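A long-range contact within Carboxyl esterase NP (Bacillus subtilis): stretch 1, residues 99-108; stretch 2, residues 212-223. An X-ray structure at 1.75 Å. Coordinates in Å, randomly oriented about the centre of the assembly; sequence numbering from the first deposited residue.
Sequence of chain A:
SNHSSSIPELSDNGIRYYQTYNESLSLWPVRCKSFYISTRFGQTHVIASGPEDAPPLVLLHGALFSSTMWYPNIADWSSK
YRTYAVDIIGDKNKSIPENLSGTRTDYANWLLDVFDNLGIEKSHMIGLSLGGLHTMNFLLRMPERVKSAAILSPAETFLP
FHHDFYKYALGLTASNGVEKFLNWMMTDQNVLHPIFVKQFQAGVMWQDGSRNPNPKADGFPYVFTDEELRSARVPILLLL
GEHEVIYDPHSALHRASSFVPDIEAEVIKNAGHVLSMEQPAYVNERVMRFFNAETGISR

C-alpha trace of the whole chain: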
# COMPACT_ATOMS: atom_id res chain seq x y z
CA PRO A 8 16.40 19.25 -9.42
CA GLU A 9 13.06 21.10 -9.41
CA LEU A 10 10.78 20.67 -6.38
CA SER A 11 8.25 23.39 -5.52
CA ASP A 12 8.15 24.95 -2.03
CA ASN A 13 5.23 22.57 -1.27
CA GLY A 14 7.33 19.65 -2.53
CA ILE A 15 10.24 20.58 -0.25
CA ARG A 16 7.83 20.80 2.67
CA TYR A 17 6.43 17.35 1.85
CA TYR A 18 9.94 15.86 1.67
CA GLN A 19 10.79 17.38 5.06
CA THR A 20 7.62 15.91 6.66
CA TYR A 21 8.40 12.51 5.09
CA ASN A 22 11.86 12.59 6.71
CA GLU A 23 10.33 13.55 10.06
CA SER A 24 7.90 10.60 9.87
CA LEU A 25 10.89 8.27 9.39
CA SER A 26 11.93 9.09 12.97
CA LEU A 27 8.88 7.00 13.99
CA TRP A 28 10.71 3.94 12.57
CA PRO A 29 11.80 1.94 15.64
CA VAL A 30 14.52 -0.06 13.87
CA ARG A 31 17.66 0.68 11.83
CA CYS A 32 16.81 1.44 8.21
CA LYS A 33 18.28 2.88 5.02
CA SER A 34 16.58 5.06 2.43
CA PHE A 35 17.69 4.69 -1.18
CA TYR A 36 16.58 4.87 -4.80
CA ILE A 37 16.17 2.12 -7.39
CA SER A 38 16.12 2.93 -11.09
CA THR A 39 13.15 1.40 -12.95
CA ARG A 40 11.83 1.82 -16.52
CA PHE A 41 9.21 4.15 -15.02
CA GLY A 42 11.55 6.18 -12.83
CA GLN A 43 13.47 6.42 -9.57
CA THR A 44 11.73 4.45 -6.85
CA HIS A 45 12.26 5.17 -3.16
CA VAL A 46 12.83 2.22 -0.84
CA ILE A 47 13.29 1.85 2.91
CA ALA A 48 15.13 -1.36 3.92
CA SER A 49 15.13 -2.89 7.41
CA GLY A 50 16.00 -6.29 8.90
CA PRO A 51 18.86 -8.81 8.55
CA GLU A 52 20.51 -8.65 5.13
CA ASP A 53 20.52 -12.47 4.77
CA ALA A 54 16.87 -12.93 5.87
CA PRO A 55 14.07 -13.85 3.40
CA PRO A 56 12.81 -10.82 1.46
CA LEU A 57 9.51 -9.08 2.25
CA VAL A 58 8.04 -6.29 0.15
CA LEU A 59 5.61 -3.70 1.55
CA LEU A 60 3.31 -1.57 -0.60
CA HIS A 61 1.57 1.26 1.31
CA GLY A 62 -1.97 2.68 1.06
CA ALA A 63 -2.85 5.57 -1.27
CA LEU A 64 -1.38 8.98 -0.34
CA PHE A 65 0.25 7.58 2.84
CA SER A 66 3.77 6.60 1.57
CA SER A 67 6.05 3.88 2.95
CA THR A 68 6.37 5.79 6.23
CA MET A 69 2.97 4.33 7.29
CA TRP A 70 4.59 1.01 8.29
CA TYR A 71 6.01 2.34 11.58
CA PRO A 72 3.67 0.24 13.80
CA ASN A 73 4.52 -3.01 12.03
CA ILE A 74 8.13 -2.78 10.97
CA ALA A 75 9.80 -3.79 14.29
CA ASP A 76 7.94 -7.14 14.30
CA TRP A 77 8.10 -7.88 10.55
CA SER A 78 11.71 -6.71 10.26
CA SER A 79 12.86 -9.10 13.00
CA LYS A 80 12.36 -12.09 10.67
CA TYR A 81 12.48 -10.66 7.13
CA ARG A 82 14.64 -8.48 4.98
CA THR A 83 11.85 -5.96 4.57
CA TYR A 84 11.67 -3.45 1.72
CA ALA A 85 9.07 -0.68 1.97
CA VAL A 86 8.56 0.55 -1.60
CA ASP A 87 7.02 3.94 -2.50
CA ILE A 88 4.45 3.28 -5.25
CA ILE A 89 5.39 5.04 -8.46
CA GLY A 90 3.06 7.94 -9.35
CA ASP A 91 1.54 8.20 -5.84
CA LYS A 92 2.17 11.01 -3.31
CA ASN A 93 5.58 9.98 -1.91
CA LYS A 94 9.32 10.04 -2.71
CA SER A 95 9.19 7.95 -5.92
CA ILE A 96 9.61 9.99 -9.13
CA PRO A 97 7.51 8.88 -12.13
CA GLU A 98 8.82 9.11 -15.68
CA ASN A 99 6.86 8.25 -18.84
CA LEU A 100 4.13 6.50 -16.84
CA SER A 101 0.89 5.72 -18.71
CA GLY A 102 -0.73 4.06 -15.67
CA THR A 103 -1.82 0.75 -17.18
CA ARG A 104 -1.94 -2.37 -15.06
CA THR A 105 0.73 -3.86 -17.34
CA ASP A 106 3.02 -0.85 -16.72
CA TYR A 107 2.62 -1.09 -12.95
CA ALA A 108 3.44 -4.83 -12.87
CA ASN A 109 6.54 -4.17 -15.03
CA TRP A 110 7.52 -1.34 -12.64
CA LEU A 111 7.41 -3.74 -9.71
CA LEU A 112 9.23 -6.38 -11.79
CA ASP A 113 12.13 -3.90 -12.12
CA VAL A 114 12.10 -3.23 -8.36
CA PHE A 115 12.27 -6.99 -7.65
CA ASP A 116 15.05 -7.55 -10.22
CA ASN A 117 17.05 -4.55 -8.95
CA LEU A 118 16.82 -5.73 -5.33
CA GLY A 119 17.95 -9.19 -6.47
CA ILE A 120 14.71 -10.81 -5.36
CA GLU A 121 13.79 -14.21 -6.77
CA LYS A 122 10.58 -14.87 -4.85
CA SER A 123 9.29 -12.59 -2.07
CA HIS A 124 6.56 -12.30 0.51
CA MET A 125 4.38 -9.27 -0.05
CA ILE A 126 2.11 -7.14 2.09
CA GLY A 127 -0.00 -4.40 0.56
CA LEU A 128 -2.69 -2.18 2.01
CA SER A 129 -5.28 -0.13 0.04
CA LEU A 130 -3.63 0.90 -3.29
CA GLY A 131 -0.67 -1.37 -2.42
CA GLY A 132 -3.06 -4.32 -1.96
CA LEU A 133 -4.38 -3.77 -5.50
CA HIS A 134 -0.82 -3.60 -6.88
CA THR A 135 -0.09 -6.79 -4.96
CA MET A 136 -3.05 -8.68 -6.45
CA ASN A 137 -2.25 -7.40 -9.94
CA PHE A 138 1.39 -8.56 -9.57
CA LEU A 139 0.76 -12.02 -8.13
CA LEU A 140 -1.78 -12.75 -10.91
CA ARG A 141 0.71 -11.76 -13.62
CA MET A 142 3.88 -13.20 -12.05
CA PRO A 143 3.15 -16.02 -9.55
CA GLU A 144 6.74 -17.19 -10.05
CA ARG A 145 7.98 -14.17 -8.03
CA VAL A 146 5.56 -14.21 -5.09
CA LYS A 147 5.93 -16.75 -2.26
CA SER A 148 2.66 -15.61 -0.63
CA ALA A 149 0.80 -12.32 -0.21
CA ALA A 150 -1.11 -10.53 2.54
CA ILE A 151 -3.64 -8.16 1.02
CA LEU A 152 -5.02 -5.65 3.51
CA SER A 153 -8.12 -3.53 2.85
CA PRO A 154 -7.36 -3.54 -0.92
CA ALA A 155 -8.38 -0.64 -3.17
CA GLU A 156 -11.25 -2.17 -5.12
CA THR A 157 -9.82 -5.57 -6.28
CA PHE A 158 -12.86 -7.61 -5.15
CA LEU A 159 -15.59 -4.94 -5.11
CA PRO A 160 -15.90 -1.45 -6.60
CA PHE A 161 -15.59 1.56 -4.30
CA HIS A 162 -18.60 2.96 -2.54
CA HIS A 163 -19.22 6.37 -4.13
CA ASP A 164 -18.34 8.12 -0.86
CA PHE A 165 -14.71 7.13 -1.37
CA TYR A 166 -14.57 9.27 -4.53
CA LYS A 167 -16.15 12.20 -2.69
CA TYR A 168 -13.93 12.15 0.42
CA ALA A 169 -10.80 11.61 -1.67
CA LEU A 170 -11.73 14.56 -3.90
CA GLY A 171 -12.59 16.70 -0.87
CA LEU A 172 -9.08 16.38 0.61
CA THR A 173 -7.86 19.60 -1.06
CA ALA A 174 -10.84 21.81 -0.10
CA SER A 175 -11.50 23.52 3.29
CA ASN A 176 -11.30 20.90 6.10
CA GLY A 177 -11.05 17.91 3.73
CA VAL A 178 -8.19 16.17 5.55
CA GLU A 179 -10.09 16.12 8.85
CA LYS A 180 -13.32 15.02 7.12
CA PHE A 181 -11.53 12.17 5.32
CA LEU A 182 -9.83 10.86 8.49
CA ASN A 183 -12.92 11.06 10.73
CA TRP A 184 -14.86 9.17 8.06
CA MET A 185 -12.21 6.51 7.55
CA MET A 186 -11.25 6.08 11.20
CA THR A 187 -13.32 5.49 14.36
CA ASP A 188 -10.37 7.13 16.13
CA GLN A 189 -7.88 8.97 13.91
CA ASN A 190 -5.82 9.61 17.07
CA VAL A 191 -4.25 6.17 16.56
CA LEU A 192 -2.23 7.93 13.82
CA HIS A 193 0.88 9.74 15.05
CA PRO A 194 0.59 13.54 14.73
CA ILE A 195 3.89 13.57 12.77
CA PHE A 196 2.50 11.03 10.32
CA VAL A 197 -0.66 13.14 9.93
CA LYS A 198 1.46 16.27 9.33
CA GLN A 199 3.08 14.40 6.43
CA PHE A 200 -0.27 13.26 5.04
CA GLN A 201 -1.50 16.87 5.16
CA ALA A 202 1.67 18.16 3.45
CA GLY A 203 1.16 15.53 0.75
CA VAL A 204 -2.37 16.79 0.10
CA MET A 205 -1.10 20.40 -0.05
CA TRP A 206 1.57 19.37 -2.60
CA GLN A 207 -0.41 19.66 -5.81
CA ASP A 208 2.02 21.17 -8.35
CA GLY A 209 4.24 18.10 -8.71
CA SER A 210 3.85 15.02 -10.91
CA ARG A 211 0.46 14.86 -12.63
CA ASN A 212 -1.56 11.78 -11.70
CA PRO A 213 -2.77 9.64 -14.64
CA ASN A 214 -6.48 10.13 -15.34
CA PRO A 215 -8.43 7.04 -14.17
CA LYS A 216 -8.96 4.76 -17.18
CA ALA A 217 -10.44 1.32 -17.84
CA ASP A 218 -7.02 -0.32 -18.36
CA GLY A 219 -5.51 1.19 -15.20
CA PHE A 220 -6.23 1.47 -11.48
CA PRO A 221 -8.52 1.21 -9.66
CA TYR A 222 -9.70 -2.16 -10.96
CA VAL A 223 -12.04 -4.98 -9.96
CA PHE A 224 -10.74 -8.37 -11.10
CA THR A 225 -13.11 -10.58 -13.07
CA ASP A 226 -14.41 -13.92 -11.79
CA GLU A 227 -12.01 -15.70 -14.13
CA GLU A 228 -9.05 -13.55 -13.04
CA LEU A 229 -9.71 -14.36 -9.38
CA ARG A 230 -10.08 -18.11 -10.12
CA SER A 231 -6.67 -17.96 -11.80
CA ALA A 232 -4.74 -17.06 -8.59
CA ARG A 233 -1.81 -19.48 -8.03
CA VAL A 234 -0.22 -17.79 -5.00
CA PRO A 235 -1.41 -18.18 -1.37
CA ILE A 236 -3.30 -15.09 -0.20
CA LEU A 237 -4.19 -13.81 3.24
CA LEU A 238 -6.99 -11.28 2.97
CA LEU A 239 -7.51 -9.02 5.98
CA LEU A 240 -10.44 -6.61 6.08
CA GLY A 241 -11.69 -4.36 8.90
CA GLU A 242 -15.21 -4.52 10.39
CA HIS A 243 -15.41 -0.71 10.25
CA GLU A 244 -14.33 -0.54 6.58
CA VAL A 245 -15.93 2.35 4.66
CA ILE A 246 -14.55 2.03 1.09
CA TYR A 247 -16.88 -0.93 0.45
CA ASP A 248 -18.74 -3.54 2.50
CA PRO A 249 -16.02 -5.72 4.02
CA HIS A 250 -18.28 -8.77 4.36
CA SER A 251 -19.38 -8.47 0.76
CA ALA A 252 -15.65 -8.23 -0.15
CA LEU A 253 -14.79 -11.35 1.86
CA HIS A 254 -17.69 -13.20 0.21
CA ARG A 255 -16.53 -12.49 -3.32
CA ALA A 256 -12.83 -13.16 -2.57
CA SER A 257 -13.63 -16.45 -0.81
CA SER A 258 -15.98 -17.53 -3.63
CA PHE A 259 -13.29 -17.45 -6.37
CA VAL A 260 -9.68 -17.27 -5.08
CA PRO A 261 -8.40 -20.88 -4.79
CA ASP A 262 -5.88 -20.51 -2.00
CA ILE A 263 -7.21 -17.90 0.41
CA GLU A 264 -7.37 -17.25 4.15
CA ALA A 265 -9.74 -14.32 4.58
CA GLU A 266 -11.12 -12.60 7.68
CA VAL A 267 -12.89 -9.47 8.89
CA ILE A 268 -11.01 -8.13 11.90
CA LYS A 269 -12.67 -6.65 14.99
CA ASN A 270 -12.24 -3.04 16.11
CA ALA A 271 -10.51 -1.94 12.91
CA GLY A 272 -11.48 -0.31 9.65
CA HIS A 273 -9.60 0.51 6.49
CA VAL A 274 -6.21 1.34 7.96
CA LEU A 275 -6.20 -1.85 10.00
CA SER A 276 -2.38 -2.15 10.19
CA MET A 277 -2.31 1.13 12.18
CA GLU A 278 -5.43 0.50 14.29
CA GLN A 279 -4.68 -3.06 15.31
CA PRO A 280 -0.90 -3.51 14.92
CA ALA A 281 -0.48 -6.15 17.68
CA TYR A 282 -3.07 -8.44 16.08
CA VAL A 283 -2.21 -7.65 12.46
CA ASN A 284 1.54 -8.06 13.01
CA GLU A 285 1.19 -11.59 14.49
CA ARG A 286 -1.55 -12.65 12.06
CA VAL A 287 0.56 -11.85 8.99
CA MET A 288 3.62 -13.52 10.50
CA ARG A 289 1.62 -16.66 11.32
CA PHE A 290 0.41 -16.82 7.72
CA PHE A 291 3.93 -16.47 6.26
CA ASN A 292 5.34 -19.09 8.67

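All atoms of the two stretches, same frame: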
# COMPACT_ATOMS: atom_id res chain seq x y z
N ASN A 99 7.56 8.91 -17.73
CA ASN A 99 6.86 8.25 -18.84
C ASN A 99 5.91 7.13 -18.40
O ASN A 99 5.96 6.01 -18.89
CB ASN A 99 7.85 7.76 -19.91
CG ASN A 99 8.55 8.91 -20.62
OD1 ASN A 99 7.98 9.99 -20.80
ND2 ASN A 99 9.80 8.68 -21.04
N LEU A 100 5.03 7.47 -17.46
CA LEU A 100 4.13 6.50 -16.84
C LEU A 100 2.70 6.66 -17.35
O LEU A 100 2.00 7.62 -17.01
CB LEU A 100 4.18 6.65 -15.31
CG LEU A 100 3.28 5.81 -14.39
CD1 LEU A 100 3.72 4.36 -14.34
CD2 LEU A 100 3.28 6.41 -13.00
N SER A 101 2.26 5.69 -18.16
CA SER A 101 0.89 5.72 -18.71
C SER A 101 -0.18 5.34 -17.70
O SER A 101 -1.32 5.82 -17.80
CB SER A 101 0.77 4.81 -19.94
OG SER A 101 -0.45 5.08 -20.61
N GLY A 102 0.17 4.48 -16.75
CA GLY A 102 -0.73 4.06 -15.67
C GLY A 102 -1.50 2.78 -15.92
O GLY A 102 -2.45 2.46 -15.18
N THR A 103 -1.12 2.02 -16.95
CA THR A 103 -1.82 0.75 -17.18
C THR A 103 -1.42 -0.27 -16.12
O THR A 103 -0.39 -0.12 -15.46
CB THR A 103 -1.56 0.14 -18.56
OG1 THR A 103 -0.20 -0.33 -18.65
CG2 THR A 103 -1.85 1.14 -19.67
N ARG A 104 -2.23 -1.31 -16.00
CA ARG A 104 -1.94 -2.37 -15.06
C ARG A 104 -0.70 -3.15 -15.51
O ARG A 104 0.07 -3.64 -14.70
CB ARG A 104 -3.15 -3.28 -14.91
CG ARG A 104 -4.36 -2.52 -14.36
CD ARG A 104 -5.45 -3.46 -13.87
NE ARG A 104 -6.13 -4.16 -14.97
CZ ARG A 104 -7.08 -3.62 -15.73
NH1 ARG A 104 -7.48 -2.35 -15.53
NH2 ARG A 104 -7.63 -4.35 -16.69
N THR A 105 -0.50 -3.25 -16.82
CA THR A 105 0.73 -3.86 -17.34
C THR A 105 1.97 -3.06 -16.91
O THR A 105 2.93 -3.63 -16.40
CB THR A 105 0.65 -4.01 -18.87
OG1 THR A 105 -0.42 -4.90 -19.20
CG2 THR A 105 1.95 -4.57 -19.43
N ASP A 106 1.92 -1.74 -17.10
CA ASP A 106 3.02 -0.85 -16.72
C ASP A 106 3.38 -1.01 -15.25
O ASP A 106 4.55 -1.17 -14.92
CB ASP A 106 2.66 0.62 -17.00
CG ASP A 106 2.67 0.96 -18.48
OD1 ASP A 106 3.37 0.29 -19.27
OD2 ASP A 106 1.97 1.92 -18.87
N TYR A 107 2.38 -0.96 -14.38
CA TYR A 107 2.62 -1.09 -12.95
C TYR A 107 3.25 -2.43 -12.55
O TYR A 107 4.13 -2.46 -11.70
CB TYR A 107 1.34 -0.81 -12.16
CG TYR A 107 0.93 0.66 -12.09
CD1 TYR A 107 1.81 1.63 -11.58
CD2 TYR A 107 -0.34 1.08 -12.49
CE1 TYR A 107 1.42 2.97 -11.49
CE2 TYR A 107 -0.74 2.41 -12.40
CZ TYR A 107 0.14 3.35 -11.90
OH TYR A 107 -0.26 4.68 -11.82
N ALA A 108 2.81 -3.54 -13.15
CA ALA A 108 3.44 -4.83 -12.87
C ALA A 108 4.91 -4.86 -13.34
O ALA A 108 5.77 -5.40 -12.64
CB ALA A 108 2.66 -5.98 -13.49
N ASN A 212 -0.98 13.11 -11.81
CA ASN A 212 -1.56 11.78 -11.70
C ASN A 212 -2.29 11.36 -12.98
O ASN A 212 -3.02 12.17 -13.56
CB ASN A 212 -2.51 11.71 -10.49
CG ASN A 212 -3.29 13.01 -10.27
OD1 ASN A 212 -2.76 14.11 -10.43
ND2 ASN A 212 -4.55 12.88 -9.87
N PRO A 213 -2.09 10.10 -13.43
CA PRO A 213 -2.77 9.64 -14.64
C PRO A 213 -4.28 9.62 -14.42
O PRO A 213 -4.74 9.13 -13.39
CB PRO A 213 -2.25 8.21 -14.82
CG PRO A 213 -0.98 8.15 -14.03
CD PRO A 213 -1.23 9.05 -12.86
N ASN A 214 -5.02 10.16 -15.38
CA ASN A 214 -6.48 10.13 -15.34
C ASN A 214 -6.98 8.69 -15.26
O ASN A 214 -6.49 7.84 -16.00
CB ASN A 214 -7.07 10.83 -16.58
CG ASN A 214 -6.58 12.26 -16.74
OD1 ASN A 214 -6.23 12.93 -15.77
ND2 ASN A 214 -6.57 12.74 -17.98
N PRO A 215 -7.93 8.41 -14.34
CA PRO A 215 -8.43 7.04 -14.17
C PRO A 215 -9.02 6.51 -15.47
O PRO A 215 -9.89 7.15 -16.06
CB PRO A 215 -9.54 7.20 -13.12
CG PRO A 215 -9.26 8.48 -12.42
CD PRO A 215 -8.59 9.37 -13.44
N LYS A 216 -8.54 5.35 -15.92
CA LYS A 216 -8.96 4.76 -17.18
C LYS A 216 -9.29 3.29 -16.99
O LYS A 216 -8.89 2.69 -15.99
CB LYS A 216 -7.87 4.93 -18.25
CG LYS A 216 -7.70 6.36 -18.76
CD LYS A 216 -6.50 6.49 -19.67
CE LYS A 216 -6.39 7.91 -20.21
NZ LYS A 216 -5.14 8.11 -21.01
N ALA A 217 -9.99 2.70 -17.96
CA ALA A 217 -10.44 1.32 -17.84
C ALA A 217 -9.30 0.31 -17.73
O ALA A 217 -9.43 -0.70 -17.04
CB ALA A 217 -11.36 0.96 -19.00
N ASP A 218 -8.17 0.60 -18.38
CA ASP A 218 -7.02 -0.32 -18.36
C ASP A 218 -6.00 -0.04 -17.24
O ASP A 218 -4.90 -0.60 -17.23
CB ASP A 218 -6.33 -0.36 -19.73
CG ASP A 218 -5.91 1.02 -20.23
OD1 ASP A 218 -6.10 2.03 -19.51
OD2 ASP A 218 -5.39 1.09 -21.36
N GLY A 219 -6.39 0.81 -16.30
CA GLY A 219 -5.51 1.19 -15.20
C GLY A 219 -6.06 0.80 -13.84
O GLY A 219 -6.75 -0.23 -13.69
N PHE A 220 -5.72 1.62 -12.84
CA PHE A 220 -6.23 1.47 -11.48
C PHE A 220 -7.15 2.67 -11.17
O PHE A 220 -6.93 3.78 -11.68
CB PHE A 220 -5.08 1.41 -10.45
CG PHE A 220 -4.25 0.14 -10.50
CD1 PHE A 220 -4.81 -1.10 -10.83
CD2 PHE A 220 -2.89 0.18 -10.19
CE1 PHE A 220 -4.04 -2.26 -10.84
CE2 PHE A 220 -2.12 -0.97 -10.21
CZ PHE A 220 -2.69 -2.20 -10.53
N PRO A 221 -8.19 2.45 -10.35
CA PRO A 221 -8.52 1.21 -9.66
C PRO A 221 -9.14 0.19 -10.59
O PRO A 221 -9.52 0.53 -11.72
CB PRO A 221 -9.55 1.67 -8.62
CG PRO A 221 -10.20 2.83 -9.26
CD PRO A 221 -9.10 3.55 -9.97
N TYR A 222 -9.22 -1.06 -10.13
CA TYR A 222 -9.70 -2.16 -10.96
C TYR A 222 -10.34 -3.22 -10.08
O TYR A 222 -9.91 -3.44 -8.96
CB TYR A 222 -8.54 -2.76 -11.78
CG TYR A 222 -8.95 -3.92 -12.68
CD1 TYR A 222 -9.85 -3.73 -13.74
CD2 TYR A 222 -8.46 -5.21 -12.47
CE1 TYR A 222 -10.24 -4.77 -14.56
CE2 TYR A 222 -8.85 -6.26 -13.29
CZ TYR A 222 -9.74 -6.03 -14.33
OH TYR A 222 -10.15 -7.06 -15.14
N VAL A 223 -11.40 -3.83 -10.60
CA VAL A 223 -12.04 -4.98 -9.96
C VAL A 223 -11.77 -6.20 -10.84
O VAL A 223 -12.15 -6.22 -12.02
CB VAL A 223 -13.56 -4.75 -9.82
CG1 VAL A 223 -14.27 -6.02 -9.33
CG2 VAL A 223 -13.79 -3.60 -8.84
O HOH W 1 -4.14 3.83 -13.53
O HOH W 2 -7.12 -7.27 -16.79
O HOH W 3 -10.10 -3.68 -18.32

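Stretch 2 has no regular secondary structure where it passes the loop and first helical turn of stretch 1, and most of its hold on that turn runs through Arg104. The contact begins modestly at Pro213, whose CB-bearing side points toward the other stretch. Its compact ring packs against backbone: Pro213 CB lies 3.9 Å from Ser101 O, and Pro213 CG lies 4.4 Å from Gly102 CA. Glycine suits position 102 because its backbone angles would jam a CB against the preceding carbonyl, and that CB would also sit tightly against Pro213 CB.

The chain then folds through a type I turn from Lys216 to Gly219, closed by the hydrogen bond from Gly219 N to Lys216 O (3.1 Å). The turn presents consecutive carbonyls to Arg104. Ala217 O accepts from Arg104 NH1 at 3.0 Å, a bond that needs nothing from the small alanine side chain, which points away. Asp218 O accepts from Arg104 N, also at 3.0 Å, so a backbone amide in the first turn of the helix, which has no carbonyl earlier in the helix to bond, finds its acceptor across the contact. Asp218 O also makes a CA-H...O contact with Thr103 CA (3.4 Å). Thr103 is the N-cap: Thr103 OG1 accepts from Asp106 N at 3.0 Å, a role well suited to a short hydroxyl side chain.

Gly219 and Thr103 form the closest CA-CA pair, at 4.2 Å between Gly219 CA and Thr103 CA; Gly219 CA also lies 3.3 Å from Gly102 O. A CB here would clash with Gly102 O, so the absence of a side chain is what permits this proximity. Its own carbonyl accepts the second bond from NH1, with Arg104 NH1 to Gly219 O at 2.9 Å. Both NH1 acceptors lie near the guanidinium plane, where its N-H bonds point.

Phe220 is joined to Gly102 through water 1, whose oxygen donates to Gly102 O (2.7 Å) and accepts from Phe220 N (2.8 Å). Its ring offers a broad apolar surface: Phe220 CE1 lies 3.5 Å from Arg104 CG, and Phe220 CE2 lies 3.5 Å from Tyr107 CD2. The Phe220 and Tyr107 rings are nearly parallel, at 8°, but slid apart so that they barely overlap.

After the cis peptide bond preceding Pro221, Tyr222 points back toward the contact. The Arg104 guanidinium lies flat on its ring, with planes at 9° and Arg104 CZ 3.5 Å from the centroid of the Tyr222 ring. This cation-pi stack uses the guanidinium's face, leaving its edge free for hydrogen bonds.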